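Local coordinates for choline kinase (Streptococcus pneumoniae, PDB 4R78), which probably phosphorylates choline as a kinase of protein kinase-like fold, and binds adenosine monophosphate in its nucleotide pocket, at residues T58-G70 with Y97-Y110. Numbering follows the deposited sequence.
Sequences TNKQYIVKFFGKG and YLFDIEAGIKVNEY. With AMP (adenosine monophosphate), chain C.
Ile63 meets Tyr110 because its CG1 lies opposite the carbonyl carbon (chi1 -71°) while the tyrosine ring swings to the far side from its own backbone N (chi1 175°). The pair illustrates how the five-stranded antiparallel sheet of the N-terminal lobe, in a protein kinase-like fold, shapes a nucleotide site: strands 61-66 and 105-109 are adjacent inner strands, 61-66 in the middle, and Ile63, projecting from one face, forms part of the pocket wall. Ile63 CD1 reaches the ring edge at Tyr110 CD1, 3.4 Å away, while Ile63 CG1 packs 3.6 Å from C5 of the AMP adenine. Beyond, Gln61 runs alongside the same tyrosine, its amide plane turned obliquely to the ring.

Paired backbone bonds join Ile63 to Asn108 and Lys65 to Lys106, and Lys65 and Lys106 extend from the same face as Ile63. Lys106 NZ forms salt bridges with Asp214 and Glu216, whereas Lys65 NZ forms one with the sulfonate of a bound MES, probably from the crystallisation liquor.

On the other face helix 20-30 packs on Val64, Phe66 and Ile105. There Ile105 CG1 sits over the centre of the Phe66 ring, 3.8 Å from its centroid, and Ile105 CG2 touches Val64 CG1. At the start of strand 61-66, Tyr62 directs its edge at the face of Tyr97 in an offset edge-to-face pair, planes at 84°.

At the far end two glycines let the chains close to 3.9 Å between Gly68 CA and Gly104 CA. Gly104 O accepts from Phe67 N at 3.0 Å and also lies over one face of the Phe67 ring, 3.4 Å from Phe67 CD1.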
loop_
_atom_site.group_PDB
_atom_site.type_symbol
_atom_site.label_atom_id
_atom_site.label_comp_id
_atom_site.label_asym_id
_atom_site.label_seq_id
_atom_site.Cartn_x
_atom_site.Cartn_y
_atom_site.Cartn_z
ATOM N N THR A 58 -17.949 -13.749 19.952
ATOM C CA THR A 58 -19.069 -13.535 20.881
ATOM C C THR A 58 -19.371 -12.056 21.168
ATOM O O THR A 58 -20.515 -11.613 21.032
ATOM C CB THR A 58 -18.831 -14.282 22.215
ATOM O OG1 THR A 58 -18.546 -15.660 21.948
ATOM C CG2 THR A 58 -20.056 -14.187 23.126
ATOM N N ASN A 59 -18.345 -11.302 21.557
ATOM C CA ASN A 59 -18.518 -9.907 21.969
ATOM C C ASN A 59 -17.774 -8.900 21.104
ATOM O O ASN A 59 -17.776 -7.700 21.398
ATOM C CB ASN A 59 -18.065 -9.728 23.420
ATOM C CG ASN A 59 -18.952 -10.451 24.408
ATOM O OD1 ASN A 59 -18.461 -11.079 25.347
ATOM N ND2 ASN A 59 -20.264 -10.360 24.213
ATOM N N LYS A 60 -17.137 -9.382 20.041
ATOM C CA LYS A 60 -16.220 -8.548 19.283
ATOM C C LYS A 60 -16.201 -8.864 17.795
ATOM O O LYS A 60 -16.374 -10.011 17.387
ATOM C CB LYS A 60 -14.806 -8.699 19.848
ATOM C CG LYS A 60 -13.903 -7.519 19.576
ATOM C CD LYS A 60 -13.968 -6.514 20.701
ATOM C CE LYS A 60 -13.314 -5.203 20.313
ATOM N NZ LYS A 60 -11.932 -5.396 19.799
ATOM N N GLN A 61 -15.998 -7.822 16.996
ATOM C CA GLN A 61 -15.739 -7.967 15.570
ATOM C C GLN A 61 -14.321 -7.489 15.290
ATOM O O GLN A 61 -13.860 -6.523 15.899
ATOM C CB GLN A 61 -16.733 -7.146 14.752
ATOM C CG GLN A 61 -18.184 -7.578 14.921
ATOM C CD GLN A 61 -19.117 -6.849 13.977
ATOM O OE1 GLN A 61 -19.203 -7.175 12.795
ATOM N NE2 GLN A 61 -19.832 -5.859 14.500
ATOM N N TYR A 62 -13.635 -8.172 14.375
ATOM C CA TYR A 62 -12.276 -7.802 13.992
ATOM C C TYR A 62 -12.129 -7.734 12.480
ATOM O O TYR A 62 -12.678 -8.565 11.758
ATOM C CB TYR A 62 -11.264 -8.819 14.512
ATOM C CG TYR A 62 -11.176 -8.968 16.011
ATOM C CD1 TYR A 62 -10.417 -8.084 16.778
ATOM C CD2 TYR A 62 -11.828 -10.014 16.659
ATOM C CE1 TYR A 62 -10.317 -8.230 18.159
ATOM C CE2 TYR A 62 -11.739 -10.172 18.039
ATOM C CZ TYR A 62 -10.981 -9.277 18.780
ATOM O OH TYR A 62 -10.887 -9.422 20.146
ATOM N N ILE A 63 -11.372 -6.743 12.019
ATOM C CA ILE A 63 -10.950 -6.654 10.625
ATOM C C ILE A 63 -9.617 -7.387 10.491
ATOM O O ILE A 63 -8.683 -7.131 11.248
ATOM C CB ILE A 63 -10.828 -5.171 10.172
ATOM C CG1 ILE A 63 -12.218 -4.526 10.040
ATOM C CG2 ILE A 63 -10.006 -5.041 8.884
ATOM C CD1 ILE A 63 -13.100 -5.096 8.924
ATOM N N VAL A 64 -9.548 -8.310 9.538
ATOM C CA VAL A 64 -8.366 -9.144 9.353
ATOM C C VAL A 64 -7.762 -8.925 7.968
ATOM O O VAL A 64 -8.475 -8.944 6.958
ATOM C CB VAL A 64 -8.687 -10.647 9.572
ATOM C CG1 VAL A 64 -7.433 -11.494 9.431
ATOM C CG2 VAL A 64 -9.319 -10.872 10.943
ATOM N N LYS A 65 -6.454 -8.686 7.924
ATOM C CA LYS A 65 -5.738 -8.699 6.658
ATOM C C LYS A 65 -4.714 -9.827 6.641
ATOM O O LYS A 65 -3.733 -9.812 7.389
ATOM C CB LYS A 65 -5.073 -7.354 6.360
ATOM C CG LYS A 65 -4.630 -7.242 4.910
ATOM C CD LYS A 65 -4.090 -5.865 4.563
ATOM C CE LYS A 65 -3.784 -5.785 3.070
ATOM N NZ LYS A 65 -3.267 -4.446 2.662
ATOM N N PHE A 66 -4.977 -10.819 5.799
ATOM C CA PHE A 66 -4.076 -11.940 5.590
ATOM C C PHE A 66 -3.189 -11.556 4.405
ATOM O O PHE A 66 -3.578 -11.731 3.246
ATOM C CB PHE A 66 -4.901 -13.192 5.273
ATOM C CG PHE A 66 -4.170 -14.498 5.479
ATOM C CD1 PHE A 66 -2.878 -14.696 4.987
ATOM C CD2 PHE A 66 -4.801 -15.553 6.133
ATOM C CE1 PHE A 66 -2.221 -15.912 5.171
ATOM C CE2 PHE A 66 -4.155 -16.775 6.320
ATOM C CZ PHE A 66 -2.860 -16.954 5.837
ATOM N N PHE A 67 -2.007 -11.020 4.698
ATOM C CA PHE A 67 -1.129 -10.467 3.664
ATOM C C PHE A 67 0.084 -11.355 3.381
ATOM O O PHE A 67 0.841 -11.104 2.441
ATOM C CB PHE A 67 -0.643 -9.069 4.076
ATOM C CG PHE A 67 0.194 -9.069 5.327
ATOM C CD1 PHE A 67 -0.386 -8.823 6.567
ATOM C CD2 PHE A 67 1.562 -9.340 5.267
ATOM C CE1 PHE A 67 0.383 -8.840 7.731
ATOM C CE2 PHE A 67 2.335 -9.364 6.423
ATOM C CZ PHE A 67 1.745 -9.114 7.656
ATOM N N GLY A 68 0.277 -12.380 4.207
ATOM C CA GLY A 68 1.517 -13.150 4.203
ATOM C C GLY A 68 1.733 -14.171 3.104
ATOM O O GLY A 68 2.870 -14.597 2.890
ATOM N N LYS A 69 0.667 -14.566 2.404
ATOM C CA LYS A 69 0.768 -15.668 1.437
ATOM C C LYS A 69 1.749 -15.383 0.299
ATOM O O LYS A 69 1.497 -14.531 -0.562
ATOM C CB LYS A 69 -0.608 -16.055 0.882
ATOM C CG LYS A 69 -0.576 -17.269 -0.040
ATOM C CD LYS A 69 -1.956 -17.584 -0.588
ATOM C CE LYS A 69 -1.887 -18.622 -1.689
ATOM N NZ LYS A 69 -3.251 -19.021 -2.139
ATOM N N GLY A 70 2.871 -16.098 0.318
ATOM C CA GLY A 70 3.922 -15.947 -0.685
ATOM C C GLY A 70 4.638 -14.606 -0.705
ATOM O O GLY A 70 5.341 -14.296 -1.665
ATOM N N TYR A 97 -4.704 -5.333 17.203
ATOM C CA TYR A 97 -4.786 -6.310 18.294
ATOM C C TYR A 97 -3.770 -7.443 18.166
ATOM O O TYR A 97 -3.245 -7.935 19.168
ATOM C CB TYR A 97 -6.198 -6.885 18.396
ATOM C CG TYR A 97 -7.201 -5.899 18.931
ATOM C CD1 TYR A 97 -7.238 -5.590 20.288
ATOM C CD2 TYR A 97 -8.112 -5.271 18.084
ATOM C CE1 TYR A 97 -8.157 -4.682 20.793
ATOM C CE2 TYR A 97 -9.042 -4.358 18.582
ATOM C CZ TYR A 97 -9.051 -4.068 19.939
ATOM O OH TYR A 97 -9.964 -3.174 20.458
ATOM N N LEU A 98 -3.509 -7.859 16.931
ATOM C CA LEU A 98 -2.569 -8.940 16.660
ATOM C C LEU A 98 -1.838 -8.693 15.348
ATOM O O LEU A 98 -2.433 -8.227 14.376
ATOM C CB LEU A 98 -3.300 -10.287 16.608
ATOM C CG LEU A 98 -2.468 -11.558 16.772
ATOM C CD1 LEU A 98 -2.123 -11.789 18.243
ATOM C CD2 LEU A 98 -3.218 -12.755 16.212
ATOM N N PHE A 99 -0.542 -8.984 15.331
ATOM C CA PHE A 99 0.227 -8.971 14.094
ATOM C C PHE A 99 1.049 -10.252 14.080
ATOM O O PHE A 99 2.103 -10.340 14.717
ATOM C CB PHE A 99 1.104 -7.716 13.991
ATOM C CG PHE A 99 1.587 -7.411 12.591
ATOM C CD1 PHE A 99 0.840 -6.598 11.742
ATOM C CD2 PHE A 99 2.790 -7.929 12.123
ATOM C CE1 PHE A 99 1.285 -6.305 10.447
ATOM C CE2 PHE A 99 3.250 -7.636 10.833
ATOM C CZ PHE A 99 2.497 -6.821 9.997
ATOM N N ASP A 100 0.536 -11.249 13.367
ATOM C CA ASP A 100 1.101 -12.593 13.382
ATOM C C ASP A 100 2.263 -12.722 12.404
ATOM O O ASP A 100 2.088 -12.636 11.185
ATOM C CB ASP A 100 0.016 -13.629 13.070
ATOM C CG ASP A 100 0.525 -15.056 13.165
ATOM O OD1 ASP A 100 0.699 -15.689 12.104
ATOM O OD2 ASP A 100 0.739 -15.545 14.298
ATOM N N ILE A 101 3.448 -12.927 12.968
ATOM C CA ILE A 101 4.693 -13.106 12.226
ATOM C C ILE A 101 4.754 -14.454 11.503
ATOM O O ILE A 101 5.320 -14.561 10.412
ATOM C CB ILE A 101 5.910 -12.964 13.202
ATOM C CG1 ILE A 101 6.002 -11.536 13.758
ATOM C CG2 ILE A 101 7.210 -13.396 12.548
ATOM C CD1 ILE A 101 6.019 -10.455 12.693
ATOM N N GLU A 102 4.167 -15.478 12.116
ATOM C CA GLU A 102 4.232 -16.835 11.578
ATOM C C GLU A 102 3.618 -16.952 10.180
ATOM O O GLU A 102 4.218 -17.549 9.281
ATOM C CB GLU A 102 3.584 -17.828 12.558
ATOM C CG GLU A 102 3.447 -19.266 12.043
ATOM C CD GLU A 102 4.769 -20.013 11.873
ATOM O OE1 GLU A 102 5.863 -19.455 12.129
ATOM O OE2 GLU A 102 4.705 -21.195 11.480
ATOM N N ALA A 103 2.439 -16.360 9.992
ATOM C CA ALA A 103 1.710 -16.484 8.731
ATOM C C ALA A 103 1.534 -15.156 7.991
ATOM O O ALA A 103 1.238 -15.144 6.796
ATOM C CB ALA A 103 0.357 -17.135 8.973
ATOM N N GLY A 104 1.704 -14.044 8.702
ATOM C CA GLY A 104 1.523 -12.725 8.094
ATOM C C GLY A 104 0.063 -12.317 8.091
ATOM O O GLY A 104 -0.557 -12.182 7.030
ATOM N N ILE A 105 -0.478 -12.125 9.289
ATOM C CA ILE A 105 -1.897 -11.831 9.483
ATOM C C ILE A 105 -2.059 -10.696 10.490
ATOM O O ILE A 105 -1.540 -10.762 11.607
ATOM C CB ILE A 105 -2.687 -13.079 9.988
ATOM C CG1 ILE A 105 -2.540 -14.267 9.026
ATOM C CG2 ILE A 105 -4.164 -12.745 10.197
ATOM C CD1 ILE A 105 -3.002 -15.595 9.605
ATOM N N LYS A 106 -2.784 -9.661 10.076
ATOM C CA LYS A 106 -3.057 -8.505 10.917
ATOM C C LYS A 106 -4.501 -8.557 11.385
ATOM O O LYS A 106 -5.412 -8.770 10.585
ATOM C CB LYS A 106 -2.795 -7.219 10.126
ATOM C CG LYS A 106 -3.067 -5.929 10.897
ATOM C CD LYS A 106 -2.674 -4.694 10.079
ATOM C CE LYS A 106 -3.671 -4.394 8.964
ATOM N NZ LYS A 106 -3.211 -3.271 8.088
ATOM N N VAL A 107 -4.701 -8.384 12.689
ATOM C CA VAL A 107 -6.044 -8.353 13.259
ATOM C C VAL A 107 -6.256 -7.004 13.932
ATOM O O VAL A 107 -5.574 -6.669 14.903
ATOM C CB VAL A 107 -6.270 -9.494 14.278
ATOM C CG1 VAL A 107 -7.711 -9.485 14.781
ATOM C CG2 VAL A 107 -5.924 -10.848 13.669
ATOM N N ASN A 108 -7.206 -6.239 13.399
ATOM C CA ASN A 108 -7.453 -4.863 13.820
ATOM C C ASN A 108 -8.879 -4.659 14.314
ATOM O O ASN A 108 -9.747 -5.510 14.105
ATOM C CB ASN A 108 -7.185 -3.903 12.649
ATOM C CG ASN A 108 -5.706 -3.595 12.457
ATOM O OD1 ASN A 108 -4.843 -4.109 13.166
ATOM N ND2 ASN A 108 -5.409 -2.746 11.482
ATOM N N GLU A 109 -9.114 -3.520 14.960
ATOM C CA GLU A 109 -10.464 -3.119 15.337
ATOM C C GLU A 109 -11.369 -3.015 14.111
ATOM O O GLU A 109 -10.919 -2.657 13.015
ATOM C CB GLU A 109 -10.443 -1.789 16.100
ATOM C CG GLU A 109 -10.033 -0.577 15.259
ATOM C CD GLU A 109 -10.185 0.742 15.988
ATOM O OE1 GLU A 109 -9.316 1.614 15.799
ATOM O OE2 GLU A 109 -11.165 0.909 16.749
ATOM N N TYR A 110 -12.641 -3.354 14.305
ATOM C CA TYR A 110 -13.668 -3.113 13.300
ATOM C C TYR A 110 -14.422 -1.846 13.676
ATOM O O TYR A 110 -14.976 -1.738 14.773
ATOM C CB TYR A 110 -14.630 -4.305 13.202
ATOM C CG TYR A 110 -15.811 -4.100 12.264
ATOM C CD1 TYR A 110 -15.621 -3.913 10.895
ATOM C CD2 TYR A 110 -17.117 -4.112 12.748
ATOM C CE1 TYR A 110 -16.700 -3.733 10.031
ATOM C CE2 TYR A 110 -18.203 -3.936 11.893
ATOM C CZ TYR A 110 -17.986 -3.747 10.538
ATOM O OH TYR A 110 -19.057 -3.570 9.688
HETATM P P AMP C . -8.022 -2.330 1.391
HETATM O O1P AMP C . -6.715 -2.717 0.743
HETATM O O2P AMP C . -9.245 -2.649 0.566
HETATM O O3P AMP C . -8.025 -0.950 2.003
HETATM O "O5'" AMP C . -8.150 -3.306 2.664
HETATM C "C5'" AMP C . -8.792 -2.856 3.856
HETATM C "C4'" AMP C . -10.259 -2.560 3.574
HETATM O "O4'" AMP C . -11.073 -3.086 4.628
HETATM C "C3'" AMP C . -10.524 -1.064 3.513
HETATM O "O3'" AMP C . -10.681 -0.624 2.160
HETATM C "C2'" AMP C . -11.792 -0.850 4.317
HETATM O "O2'" AMP C . -12.929 -0.808 3.456
HETATM C "C1'" AMP C . -11.918 -2.079 5.199
HETATM N N9 AMP C . -11.491 -1.764 6.589
HETATM C C8 AMP C . -10.219 -1.731 7.033
HETATM N N7 AMP C . -10.151 -1.419 8.350
HETATM C C5 AMP C . -11.412 -1.252 8.778
HETATM C C6 AMP C . -12.056 -0.913 10.068
HETATM N N6 AMP C . -11.302 -0.692 11.171
HETATM N N1 AMP C . -13.407 -0.837 10.101
HETATM C C2 AMP C . -14.159 -1.056 9.004
HETATM N N3 AMP C . -13.639 -1.368 7.798
HETATM C C4 AMP C . -12.296 -1.479 7.620
HETATM O O HOH W 1 -13.378 -4.169 17.043
HETATM O O HOH W 2 -12.015 -2.735 18.912
#